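Local coordinates for protein dITP/XTP pyrophosphatase (Mycobacteroides abscessus, PDB 6WWD) that probably hydrolyses non-canonical purine nucleoside triphosphates such as XTP, dITP and ITP to their monophosphates, clearing them from the nucleotide pool with magnesium as cofactor, at residues D[1-7]-D[27-33]; D[65-71]-D[124-130]; D[117-123]-D[139-145]. All coordinates share one frame; numbering follows the deposited sequence.

Contact 1. Residues D[1-7]-D[27-33]; sequences MKILVAS and GVELVSL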
ATOM      1  N   MET D   1      -5.719  16.985  35.581  1.00 50.42           N
ATOM      2  CA  MET D   1      -5.652  15.705  34.886  1.00 49.53           C
ATOM      3  C   MET D   1      -4.238  15.438  34.369  1.00 47.64           C
ATOM      4  O   MET D   1      -3.606  16.330  33.800  1.00 52.61           O
ATOM      5  CB  MET D   1      -6.656  15.690  33.728  1.00 48.78           C
ATOM      6  CG  MET D   1      -6.248  14.835  32.541  1.00 48.08           C
ATOM      7  SD  MET D   1      -7.496  14.806  31.236  1.00 60.53           S
ATOM      8  CE  MET D   1      -8.811  13.882  32.039  1.00 52.77           C
ATOM      9  N   LYS D   2      -3.748  14.210  34.554  1.00 33.45           N
ATOM     10  CA  LYS D   2      -2.445  13.820  34.041  1.00 33.34           C
ATOM     11  C   LYS D   2      -2.586  13.159  32.680  1.00 29.72           C
ATOM     12  O   LYS D   2      -3.507  12.367  32.458  1.00 29.22           O
ATOM     13  CB  LYS D   2      -1.718  12.881  35.006  1.00 30.78           C
ATOM     14  CG  LYS D   2      -1.217  13.561  36.275  1.00 34.43           C
ATOM     15  CD  LYS D   2      -0.313  12.634  37.054  1.00 33.93           C
ATOM     16  CE  LYS D   2      -0.273  12.985  38.525  1.00 43.41           C
ATOM     17  NZ  LYS D   2       0.149  11.821  39.359  1.00 39.55           N
ATOM     18  N   ILE D   3      -1.674  13.512  31.773  1.00 24.60           N
ATOM     19  CA  ILE D   3      -1.555  12.912  30.450  1.00 21.33           C
ATOM     20  C   ILE D   3      -0.123  12.434  30.273  1.00 20.58           C
ATOM     21  O   ILE D   3       0.823  13.196  30.502  1.00 22.47           O
ATOM     22  CB  ILE D   3      -1.927  13.906  29.327  1.00 25.59           C
ATOM     23  CG1 ILE D   3      -3.408  14.283  29.416  1.00 24.21           C
ATOM     24  CG2 ILE D   3      -1.550  13.338  27.948  1.00 19.44           C
ATOM     25  CD1 ILE D   3      -3.867  15.202  28.335  1.00 25.80           C
ATOM     26  N   LEU D   4       0.046  11.178  29.878  1.00 16.70           N
ATOM     27  CA  LEU D   4       1.376  10.650  29.609  1.00 14.85           C
ATOM     28  C   LEU D   4       1.822  11.041  28.195  1.00 15.58           C
ATOM     29  O   LEU D   4       1.120  10.772  27.209  1.00 14.46           O
ATOM     30  CB  LEU D   4       1.389   9.128  29.783  1.00 14.12           C
ATOM     31  CG  LEU D   4       2.674   8.401  29.377  1.00 14.09           C
ATOM     32  CD1 LEU D   4       3.868   8.763  30.292  1.00 14.89           C
ATOM     33  CD2 LEU D   4       2.443   6.899  29.370  1.00 15.07           C
ATOM     34  N   VAL D   5       2.979  11.690  28.087  1.00 13.26           N
ATOM     35  CA  VAL D   5       3.643  11.847  26.797  1.00 15.25           C
ATOM     36  C   VAL D   5       4.718  10.765  26.679  1.00 12.29           C
ATOM     37  O   VAL D   5       5.637  10.702  27.505  1.00 16.08           O
ATOM     38  CB  VAL D   5       4.223  13.256  26.616  1.00 17.31           C
ATOM     39  CG1 VAL D   5       4.910  13.353  25.262  1.00 17.64           C
ATOM     40  CG2 VAL D   5       3.107  14.296  26.732  1.00 19.49           C
ATOM     41  N   ALA D   6       4.579   9.886  25.684  1.00 12.94           N
ATOM     42  CA  ALA D   6       5.480   8.743  25.509  1.00 17.88           C
ATOM     43  C   ALA D   6       6.818   9.210  24.928  1.00 17.53           C
ATOM     44  O   ALA D   6       7.225   8.861  23.822  1.00 18.74           O
ATOM     45  CB  ALA D   6       4.845   7.674  24.631  1.00 14.97           C
ATOM     46  N   SER D   7       7.512  10.008  25.721  1.00 16.97           N
ATOM     47  CA  SER D   7       8.779  10.584  25.311  1.00 19.29           C
ATOM     48  C   SER D   7       9.667  10.739  26.534  1.00 18.99           C
ATOM     49  O   SER D   7       9.173  10.886  27.655  1.00 15.61           O
ATOM     50  CB  SER D   7       8.567  11.949  24.646  1.00 21.40           C
ATOM     51  OG  SER D   7       9.794  12.541  24.261  1.00 19.68           O
ATOM     52  N   GLY D  27      -5.550  22.829  33.836  1.00 69.49           N
ATOM     53  CA  GLY D  27      -5.503  21.704  34.762  1.00 71.61           C
ATOM     54  C   GLY D  27      -5.044  20.396  34.155  1.00 67.31           C
ATOM     55  O   GLY D  27      -5.641  19.345  34.426  1.00 66.78           O
ATOM     56  N   VAL D  28      -3.992  20.432  33.339  1.00 61.82           N
ATOM     57  CA  VAL D  28      -3.463  19.251  32.667  1.00 53.51           C
ATOM     58  C   VAL D  28      -1.962  19.228  32.900  1.00 46.84           C
ATOM     59  O   VAL D  28      -1.235  20.054  32.335  1.00 49.29           O
ATOM     60  CB  VAL D  28      -3.773  19.252  31.165  1.00 49.33           C
ATOM     61  CG1 VAL D  28      -3.093  18.081  30.487  1.00 41.12           C
ATOM     62  CG2 VAL D  28      -5.272  19.205  30.937  1.00 56.45           C
ATOM     63  N   GLU D  29      -1.489  18.297  33.724  1.00 38.46           N
ATOM     64  CA  GLU D  29      -0.052  18.110  33.884  1.00 39.25           C
ATOM     65  C   GLU D  29       0.415  16.934  33.038  1.00 30.73           C
ATOM     66  O   GLU D  29      -0.174  15.848  33.076  1.00 29.46           O
ATOM     67  CB  GLU D  29       0.380  17.937  35.345  1.00 39.78           C
ATOM     68  CG  GLU D  29      -0.467  17.057  36.235  1.00 43.86           C
ATOM     69  CD  GLU D  29      -0.220  17.345  37.720  1.00 53.61           C
ATOM     70  OE1 GLU D  29       0.095  18.515  38.070  1.00 48.07           O
ATOM     71  OE2 GLU D  29      -0.336  16.402  38.538  1.00 54.57           O
ATOM     72  N   LEU D  30       1.439  17.185  32.237  1.00 34.66           N
ATOM     73  CA  LEU D  30       2.065  16.185  31.394  1.00 24.61           C
ATOM     74  C   LEU D  30       3.154  15.481  32.192  1.00 23.39           C
ATOM     75  O   LEU D  30       3.906  16.122  32.926  1.00 19.30           O
ATOM     76  CB  LEU D  30       2.679  16.865  30.178  1.00 22.85           C
ATOM     77  CG  LEU D  30       1.696  17.752  29.416  1.00 31.15           C
ATOM     78  CD1 LEU D  30       2.392  18.341  28.210  1.00 31.30           C
ATOM     79  CD2 LEU D  30       0.429  16.989  29.020  1.00 26.55           C
ATOM     80  N   VAL D  31       3.219  14.163  32.057  1.00 20.28           N
ATOM     81  CA  VAL D  31       4.228  13.317  32.677  1.00 15.08           C
ATOM     82  C   VAL D  31       4.921  12.593  31.535  1.00 18.35           C
ATOM     83  O   VAL D  31       4.349  12.443  30.452  1.00 16.26           O
ATOM     84  CB  VAL D  31       3.645  12.321  33.717  1.00 16.15           C
ATOM     85  CG1 VAL D  31       2.756  13.049  34.725  1.00 19.38           C
ATOM     86  CG2 VAL D  31       2.849  11.218  33.031  1.00 21.20           C
ATOM     87  N   SER D  32       6.189  12.243  31.735  1.00 12.80           N
ATOM     88  CA  SER D  32       7.003  11.594  30.712  1.00 14.90           C
ATOM     89  C   SER D  32       7.239  10.126  31.066  1.00 12.55           C
ATOM     90  O   SER D  32       6.805   9.629  32.103  1.00 13.14           O
ATOM     91  CB  SER D  32       8.343  12.315  30.541  1.00 16.84           C
ATOM     92  OG  SER D  32       9.226  11.923  31.582  1.00 13.97           O
ATOM     93  N   LEU D  33       7.955   9.434  30.182  1.00 11.60           N
ATOM     94  CA  LEU D  33       8.321   8.041  30.421  1.00 15.29           C
ATOM     95  C   LEU D  33       9.244   7.876  31.629  1.00 17.09           C
ATOM     96  O   LEU D  33       9.364   6.763  32.149  1.00 16.32           O
ATOM     97  CB  LEU D  33       8.963   7.469  29.158  1.00 11.38           C
ATOM     98  CG  LEU D  33       7.933   7.288  28.042  1.00 17.86           C
ATOM     99  CD1 LEU D  33       8.586   6.911  26.710  1.00 15.57           C
ATOM    100  CD2 LEU D  33       6.936   6.218  28.467  1.00 12.71           C
TER
HETATM  101  O   HOH W   1      -3.467  17.705  36.400  1.00 46.93           O
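E29 O is gripped twice: I3 N donates to it at 3.1 Å, and K2 CA makes a CA-H contact with E29 O at 3.2 Å. V31 N to I3 O (3.0 Å) and V5 N to V31 O (2.8 Å, 168° at the hydrogen) continue the alternation, the pattern of parallel strands. On the K2, L4 and V31 face, E29 keeps CG wedged between its backbone N and carbonyl carbon (chi1 42°), a rotation that slants the acid across the lysine chain. K2 CE then lies 3.4 Å from E29 OE2, whereas K2 NZ stays 4.7 Å from E29 OE2; the charged atoms are not in contact, and any attraction is probably weak. L4 CD1 meets V31 CG2 on this same face. The other face is aliphatic: I3 CD1 packs on V28 CG1 (3.7 Å), I3 CB meets L30 CD2, and L30 and V5 both reach L16 of helix 10-22. Past the strands, L33 N still bonds S7 O, next to an inverse gamma turn centred on A6. Strand, helix 10-22 and strand thus form a beta-alpha-beta crossover, whose first strand leads to the predicted substrate-binding residues that begin at S7 and run into helix 10-22.

Contact 2. Residues D[65-71]-D[124-130]; sequences GLACVAD and ACALVTP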
ATOM      1  N   GLY D  65      -2.728   3.711  32.775  1.00 16.90           N
ATOM      2  CA  GLY D  65      -4.110   4.124  32.851  1.00 18.20           C
ATOM      3  C   GLY D  65      -4.366   5.568  32.492  1.00 21.94           C
ATOM      4  O   GLY D  65      -5.530   5.992  32.508  1.00 18.26           O
ATOM      5  N   LEU D  66      -3.323   6.320  32.128  1.00 14.38           N
ATOM      6  CA  LEU D  66      -3.448   7.695  31.689  1.00 14.77           C
ATOM      7  C   LEU D  66      -3.654   7.757  30.184  1.00 15.70           C
ATOM      8  O   LEU D  66      -3.187   6.896  29.436  1.00 12.26           O
ATOM      9  CB  LEU D  66      -2.191   8.490  32.057  1.00 20.16           C
ATOM     10  CG  LEU D  66      -1.806   8.456  33.547  1.00 21.27           C
ATOM     11  CD1 LEU D  66      -0.452   9.124  33.786  1.00 21.74           C
ATOM     12  CD2 LEU D  66      -2.900   9.110  34.364  1.00 19.36           C
ATOM     13  N   ALA D  67      -4.367   8.786  29.743  1.00 18.02           N
ATOM     14  CA  ALA D  67      -4.343   9.140  28.340  1.00 15.04           C
ATOM     15  C   ALA D  67      -2.894   9.334  27.907  1.00 16.43           C
ATOM     16  O   ALA D  67      -2.060   9.844  28.665  1.00 14.66           O
ATOM     17  CB  ALA D  67      -5.169  10.408  28.112  1.00 14.49           C
ATOM     18  N   CYS D  68      -2.572   8.879  26.704  1.00 11.92           N
ATOM     19  CA  CYS D  68      -1.186   8.869  26.276  1.00 15.34           C
ATOM     20  C   CYS D  68      -1.092   9.448  24.879  1.00 12.61           C
ATOM     21  O   CYS D  68      -1.825   9.034  23.985  1.00 13.67           O
ATOM     22  CB  CYS D  68      -0.576   7.459  26.302  1.00 13.33           C
ATOM     23  SG  CYS D  68       1.109   7.499  25.644  1.00 13.62           S
ATOM     24  N   VAL D  69      -0.207  10.416  24.707  1.00 14.43           N
ATOM     25  CA  VAL D  69       0.143  10.974  23.408  1.00 14.44           C
ATOM     26  C   VAL D  69       1.524  10.451  23.036  1.00 13.06           C
ATOM     27  O   VAL D  69       2.457  10.519  23.849  1.00 15.18           O
ATOM     28  CB  VAL D  69       0.136  12.514  23.431  1.00 13.76           C
ATOM     29  CG1 VAL D  69       0.708  13.054  22.136  1.00 14.43           C
ATOM     30  CG2 VAL D  69      -1.254  13.034  23.655  1.00 13.79           C
ATOM     31  N   ALA D  70       1.661   9.945  21.814  1.00 13.09           N
ATOM     32  CA  ALA D  70       2.937   9.453  21.315  1.00 12.26           C
ATOM     33  C   ALA D  70       3.175  10.036  19.935  1.00 17.57           C
ATOM     34  O   ALA D  70       2.228  10.360  19.217  1.00 18.70           O
ATOM     35  CB  ALA D  70       2.969   7.928  21.234  1.00 13.74           C
ATOM     36  N   ASP D  71       4.440  10.163  19.549  1.00 17.50           N
ATOM     37  CA  ASP D  71       4.739  10.694  18.229  1.00 15.87           C
ATOM     38  C   ASP D  71       5.682   9.761  17.482  1.00 15.12           C
ATOM     39  O   ASP D  71       6.247   8.814  18.044  1.00 11.62           O
ATOM     40  CB  ASP D  71       5.269  12.129  18.321  1.00 23.71           C
ATOM     41  CG  ASP D  71       6.350  12.278  19.334  1.00 34.76           C
ATOM     42  OD1 ASP D  71       7.285  11.442  19.333  1.00 38.90           O
ATOM     43  OD2 ASP D  71       6.234  13.203  20.168  1.00 33.54           O
ATOM     44  N   ALA D 124       3.800  12.009  12.726  1.00 12.07           N
ATOM     45  CA  ALA D 124       2.532  11.482  13.210  1.00 14.11           C
ATOM     46  C   ALA D 124       2.442  11.590  14.726  1.00 17.23           C
ATOM     47  O   ALA D 124       3.442  11.429  15.436  1.00 12.68           O
ATOM     48  CB  ALA D 124       2.330  10.024  12.781  1.00 12.58           C
ATOM     49  N   CYS D 125       1.227  11.843  15.207  1.00 13.48           N
ATOM     50  CA  CYS D 125       0.901  11.987  16.622  1.00 13.72           C
ATOM     51  C   CYS D 125      -0.342  11.168  16.904  1.00 18.58           C
ATOM     52  O   CYS D 125      -1.345  11.305  16.191  1.00 15.21           O
ATOM     53  CB  CYS D 125       0.630  13.446  16.999  1.00 19.23           C
ATOM     54  SG  CYS D 125       2.095  14.436  17.314  1.00 30.89           S
ATOM     55  N   ALA D 126      -0.296  10.338  17.948  1.00 15.09           N
ATOM     56  CA  ALA D 126      -1.455   9.542  18.321  1.00 14.12           C
ATOM     57  C   ALA D 126      -1.883   9.841  19.750  1.00 15.29           C
ATOM     58  O   ALA D 126      -1.060  10.167  20.620  1.00 12.07           O
ATOM     59  CB  ALA D 126      -1.181   8.049  18.175  1.00 12.12           C
ATOM     60  N   LEU D 127      -3.194   9.760  19.974  1.00 13.95           N
ATOM     61  CA  LEU D 127      -3.770   9.846  21.306  1.00 12.63           C
ATOM     62  C   LEU D 127      -4.621   8.612  21.534  1.00 14.77           C
ATOM     63  O   LEU D 127      -5.462   8.274  20.696  1.00 12.29           O
ATOM     64  CB  LEU D 127      -4.624  11.101  21.485  1.00 14.06           C
ATOM     65  CG  LEU D 127      -5.525  11.097  22.743  1.00 18.53           C
ATOM     66  CD1 LEU D 127      -4.727  11.269  24.022  1.00 14.20           C
ATOM     67  CD2 LEU D 127      -6.638  12.146  22.646  1.00 25.08           C
ATOM     68  N   VAL D 128      -4.408   7.951  22.664  1.00 12.90           N
ATOM     69  CA  VAL D 128      -5.268   6.866  23.126  1.00 12.44           C
ATOM     70  C   VAL D 128      -5.713   7.232  24.530  1.00 13.71           C
ATOM     71  O   VAL D 128      -4.890   7.614  25.373  1.00 14.10           O
ATOM     72  CB  VAL D 128      -4.556   5.500  23.107  1.00 12.63           C
ATOM     73  CG1 VAL D 128      -5.473   4.411  23.633  1.00 13.22           C
ATOM     74  CG2 VAL D 128      -4.080   5.165  21.698  1.00 12.93           C
ATOM     75  N   THR D 129      -6.991   7.183  24.756  1.00 15.54           N
ATOM     76  CA  THR D 129      -7.564   7.579  26.031  1.00 16.07           C
ATOM     77  C   THR D 129      -7.673   6.375  26.950  1.00 16.73           C
ATOM     78  O   THR D 129      -7.611   5.224  26.499  1.00 17.38           O
ATOM     79  CB  THR D 129      -8.945   8.203  25.814  1.00 17.06           C
ATOM     80  OG1 THR D 129      -9.859   7.196  25.359  1.00 17.20           O
ATOM     81  CG2 THR D 129      -8.864   9.355  24.803  1.00 16.67           C
ATOM     82  N   PRO D 130      -7.842   6.602  28.255  1.00 19.35           N
ATOM     83  CA  PRO D 130      -8.031   5.464  29.164  1.00 19.55           C
ATOM     84  C   PRO D 130      -9.215   4.580  28.788  1.00 24.54           C
ATOM     85  O   PRO D 130      -9.197   3.372  29.059  1.00 19.67           O
ATOM     86  CB  PRO D 130      -8.244   6.142  30.531  1.00 20.81           C
ATOM     87  CG  PRO D 130      -7.604   7.477  30.405  1.00 20.67           C
ATOM     88  CD  PRO D 130      -7.831   7.888  28.975  1.00 19.77           C
TER
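The puckered ring of P130 and the flat carboxylate of D71 mark opposite ends of the contact. P130 brings the CB, CG and CD part of its ring to the start of segment 65-71: P130 CG lies 3.3 Å from G65 O, and P130 CD packs 3.8 Å from A67 CB. The D71 carboxylate leads away from the pair, where OD2 makes a long, weak ion pair with K12; of this side chain CB takes part, near A124 O (3.5 Å) and C125 SG. Between these ends C68 and V128 form one hydrogen-bonded pair and A70 with A126 the next, whose A126 N reaches A70 O at 2.8 Å with an N-H angle of 169°. On the V69 and L127 face, L127 turns CG opposite its backbone N (chi1 166°), and chi2 of 72° carries CD1 back to the neighbouring strand, 3.9 Å from V69 CG2. L188 and L192 of the second subunit pack on this face, against V69, L127 and C125. The opposite face, with C68, A70 and A126, is covered by helix 49-64. This antiparallel pair, between its own helix and the dimer partner, belongs to the central mixed sheet of the HAM1-family fold, next to the predicted catalytic D72.

Contact 3. Residues D[117-123]-D[139-145]; sequences RGAAFVS and GRWKGSI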
ATOM      1  N   ARG D 117      12.268  10.936  -7.795  1.00 20.08           N
ATOM      2  CA  ARG D 117      12.929  11.097  -6.514  1.00 20.17           C
ATOM      3  C   ARG D 117      12.007  11.661  -5.435  1.00 15.85           C
ATOM      4  O   ARG D 117      12.502  12.207  -4.452  1.00 14.98           O
ATOM      5  CB  ARG D 117      14.175  11.974  -6.683  1.00 20.63           C
ATOM      6  CG  ARG D 117      15.195  11.426  -7.688  1.00 23.53           C
ATOM      7  CD  ARG D 117      16.435  12.312  -7.798  1.00 27.28           C
ATOM      8  NE  ARG D 117      17.248  12.198  -6.583  1.00 18.98           N
ATOM      9  CZ  ARG D 117      18.130  11.232  -6.343  1.00 24.50           C
ATOM     10  NH1 ARG D 117      18.357  10.274  -7.240  1.00 23.27           N
ATOM     11  NH2 ARG D 117      18.788  11.230  -5.199  1.00 19.51           N
ATOM     12  N   GLY D 118      10.687  11.531  -5.599  1.00 15.71           N
ATOM     13  CA  GLY D 118       9.758  12.125  -4.646  1.00 14.73           C
ATOM     14  C   GLY D 118       9.890  11.547  -3.246  1.00 13.00           C
ATOM     15  O   GLY D 118      10.194  10.368  -3.055  1.00 13.22           O
ATOM     16  N   ALA D 119       9.614  12.396  -2.252  1.00 14.62           N
ATOM     17  CA  ALA D 119       9.725  12.037  -0.844  1.00 14.01           C
ATOM     18  C   ALA D 119       8.916  13.024  -0.005  1.00 13.59           C
ATOM     19  O   ALA D 119       8.490  14.068  -0.490  1.00 14.70           O
ATOM     20  CB  ALA D 119      11.190  12.029  -0.387  1.00 10.26           C
ATOM     21  N   ALA D 120       8.784  12.716   1.287  1.00  9.63           N
ATOM     22  CA  ALA D 120       8.128  13.602   2.244  1.00 10.80           C
ATOM     23  C   ALA D 120       8.724  13.411   3.636  1.00 12.36           C
ATOM     24  O   ALA D 120       9.029  12.285   4.038  1.00 12.71           O
ATOM     25  CB  ALA D 120       6.618  13.343   2.301  1.00 10.01           C
ATOM     26  N   PHE D 121       8.881  14.512   4.372  1.00 10.46           N
ATOM     27  CA  PHE D 121       9.038  14.418   5.815  1.00 14.02           C
ATOM     28  C   PHE D 121       7.652  14.221   6.423  1.00 16.48           C
ATOM     29  O   PHE D 121       6.707  14.929   6.070  1.00 17.87           O
ATOM     30  CB  PHE D 121       9.698  15.669   6.383  1.00 12.83           C
ATOM     31  CG  PHE D 121      11.211  15.646   6.362  1.00 15.18           C
ATOM     32  CD1 PHE D 121      11.922  14.542   6.804  1.00 16.74           C
ATOM     33  CD2 PHE D 121      11.923  16.770   5.944  1.00 17.42           C
ATOM     34  CE1 PHE D 121      13.327  14.556   6.800  1.00 18.83           C
ATOM     35  CE2 PHE D 121      13.323  16.791   5.925  1.00 19.36           C
ATOM     36  CZ  PHE D 121      14.023  15.690   6.356  1.00 21.36           C
ATOM     37  N   VAL D 122       7.521  13.239   7.304  1.00 15.71           N
ATOM     38  CA  VAL D 122       6.238  12.863   7.885  1.00 11.82           C
ATOM     39  C   VAL D 122       6.359  12.935   9.392  1.00 14.83           C
ATOM     40  O   VAL D 122       7.360  12.499   9.967  1.00 12.58           O
ATOM     41  CB  VAL D 122       5.794  11.443   7.476  1.00 14.04           C
ATOM     42  CG1 VAL D 122       4.426  11.133   8.064  1.00 13.11           C
ATOM     43  CG2 VAL D 122       5.780  11.288   5.978  1.00 11.85           C
ATOM     44  N   SER D 123       5.318  13.441  10.037  1.00 13.77           N
ATOM     45  CA  SER D 123       5.274  13.496  11.486  1.00 14.94           C
ATOM     46  C   SER D 123       3.877  13.067  11.921  1.00 21.70           C
ATOM     47  O   SER D 123       2.880  13.635  11.457  1.00 16.71           O
ATOM     48  CB  SER D 123       5.618  14.898  11.969  1.00 19.96           C
ATOM     49  OG  SER D 123       5.571  14.975  13.360  1.00 33.68           O
ATOM     50  N   GLY D 139       1.187  14.710   9.514  1.00 16.05           N
ATOM     51  CA  GLY D 139       1.481  15.756   8.549  1.00 12.72           C
ATOM     52  C   GLY D 139       2.589  15.295   7.625  1.00 14.86           C
ATOM     53  O   GLY D 139       3.525  14.619   8.061  1.00 13.18           O
ATOM     54  N   ARG D 140       2.484  15.672   6.349  1.00 14.50           N
ATOM     55  CA  ARG D 140       3.478  15.343   5.324  1.00 15.26           C
ATOM     56  C   ARG D 140       3.916  16.613   4.618  1.00 14.53           C
ATOM     57  O   ARG D 140       3.075  17.346   4.089  1.00 12.68           O
ATOM     58  CB  ARG D 140       2.923  14.376   4.269  1.00 12.04           C
ATOM     59  CG  ARG D 140       2.584  13.047   4.838  1.00 20.52           C
ATOM     60  CD  ARG D 140       2.311  11.969   3.777  1.00 19.24           C
ATOM     61  NE  ARG D 140       2.062  10.743   4.515  1.00 18.40           N
ATOM     62  CZ  ARG D 140       2.797   9.646   4.441  1.00 18.51           C
ATOM     63  NH1 ARG D 140       3.826   9.566   3.591  1.00 14.79           N
ATOM     64  NH2 ARG D 140       2.463   8.611   5.202  1.00 21.70           N
ATOM     65  N   TRP D 141       5.219  16.859   4.602  1.00 13.77           N
ATOM     66  CA  TRP D 141       5.822  17.982   3.880  1.00 17.56           C
ATOM     67  C   TRP D 141       6.411  17.429   2.590  1.00 16.29           C
ATOM     68  O   TRP D 141       7.425  16.732   2.624  1.00 14.88           O
ATOM     69  CB  TRP D 141       6.897  18.631   4.748  1.00 16.47           C
ATOM     70  CG  TRP D 141       7.524  19.930   4.249  1.00 14.59           C
ATOM     71  CD1 TRP D 141       7.020  20.795   3.338  1.00 17.16           C
ATOM     72  CD2 TRP D 141       8.775  20.490   4.689  1.00 13.60           C
ATOM     73  NE1 TRP D 141       7.886  21.858   3.161  1.00 17.91           N
ATOM     74  CE2 TRP D 141       8.966  21.693   3.988  1.00 16.25           C
ATOM     75  CE3 TRP D 141       9.762  20.071   5.590  1.00 17.22           C
ATOM     76  CZ2 TRP D 141      10.098  22.497   4.172  1.00 15.28           C
ATOM     77  CZ3 TRP D 141      10.892  20.878   5.776  1.00 18.51           C
ATOM     78  CH2 TRP D 141      11.045  22.069   5.070  1.00 16.34           C
ATOM     79  N   LYS D 142       5.785  17.733   1.455  1.00 14.56           N
ATOM     80  CA  LYS D 142       6.157  17.068   0.211  1.00 14.64           C
ATOM     81  C   LYS D 142       7.434  17.668  -0.367  1.00 18.60           C
ATOM     82  O   LYS D 142       7.659  18.885  -0.309  1.00 15.37           O
ATOM     83  CB  LYS D 142       5.022  17.156  -0.814  1.00 18.51           C
ATOM     84  CG  LYS D 142       3.697  16.550  -0.321  1.00 18.64           C
ATOM     85  CD  LYS D 142       3.897  15.064  -0.003  1.00 20.63           C
ATOM     86  CE  LYS D 142       2.709  14.204  -0.416  1.00 24.36           C
ATOM     87  NZ  LYS D 142       3.013  13.456  -1.662  1.00 24.80           N
ATOM     88  N   GLY D 143       8.265  16.801  -0.940  1.00 16.29           N
ATOM     89  CA  GLY D 143       9.473  17.235  -1.610  1.00 16.38           C
ATOM     90  C   GLY D 143      10.101  16.129  -2.429  1.00 16.31           C
ATOM     91  O   GLY D 143       9.398  15.318  -3.049  1.00 16.30           O
ATOM     92  N   SER D 144      11.428  16.114  -2.479  1.00 13.79           N
ATOM     93  CA  SER D 144      12.161  15.090  -3.209  1.00 17.16           C
ATOM     94  C   SER D 144      13.570  15.007  -2.630  1.00 17.15           C
ATOM     95  O   SER D 144      13.988  15.854  -1.832  1.00 15.14           O
ATOM     96  CB  SER D 144      12.184  15.383  -4.720  1.00 18.22           C
ATOM     97  OG  SER D 144      12.777  16.637  -4.974  1.00 14.44           O
ATOM     98  N   ILE D 145      14.300  13.983  -3.040  1.00 13.91           N
ATOM     99  CA  ILE D 145      15.650  13.772  -2.534  1.00 15.50           C
ATOM    100  C   ILE D 145      16.652  14.413  -3.487  1.00 16.02           C
ATOM    101  O   ILE D 145      16.630  14.156  -4.695  1.00 16.61           O
ATOM    102  CB  ILE D 145      15.944  12.275  -2.345  1.00 14.82           C
ATOM    103  CG1 ILE D 145      14.887  11.631  -1.429  1.00 13.75           C
ATOM    104  CG2 ILE D 145      17.372  12.073  -1.817  1.00 13.85           C
ATOM    105  CD1 ILE D 145      14.702  12.334  -0.087  1.00 11.25           C
TER
HETATM  106  O   HOH W   2       6.061  12.536  -2.001  1.00 29.55           O
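F121 runs alongside W141, both side chains pointing the same way from one face of a beta hairpin made by strands 118-128 and 134-145. W141 CE3 sits at the edge of the F121 ring, 4.0 Å from F121 CD2, so the pair meets without a face-to-face stack; F161 touches both rings, and F121 also borders Y157 and D158 of the predicted substrate site. The backbones of F121 and W141 exchange two bonds, W141 N to F121 O at 2.8 Å (171° at the hydrogen) and a more bent one back; S123 and G139 exchange two as well. On the opposite face V122 and R140 also lie side by side. The arginine is extended from CG to NE, which lays its guanidinium over the valine: V122 CG2 approaches one face, off centre toward the rim, at 3.5 Å from R140 NH1. A salt bridge from R140 NE to E138 holds the group, and G139, R140 and W141 pair with a strand of the second subunit, carrying the sheet across the dimer interface. Near the far end A119 CB packs 3.5 Å from I145 CD1. There the pairing is less regular: A119 N bonds G143 O at 3.0 Å from above the carbonyl plane, 52° out of it. R117 closes this end. Its chain bends at chi3 (71°), and its NH1 and NH2 bind backbone carbonyls of L109, I112 and A146. The remaining nitrogen, R117 NE, donates almost straight to I145 O at 2.8 Å, with that oxygen within the guanidinium plane, while I145 N returns a bond of 2.9 Å to R117 O.

How the contacts relate
From the N terminus, contact 1 closes first, bringing strand 29-31 back beside strand 2-5 after helix 10-22. Contact 2 opens later, in series with it, yet the two touch in space: L4 N and L4 O are probably hydrogen-bonded to A67 O and V69 N, making strand 67-77 the other neighbour of strand 2-5. Contact 2 closes the long loop from 65-71 to 124-130. Contact 3 opens within that loop at 117-123 and ends beyond it at 139-145, so contacts 2 and 3 cross, sharing strand 118-128, with centres 25 Å apart. Together they follow one mixed sheet from its parallel edge to the hairpin; contacts 2 and 3 both touch the second subunit.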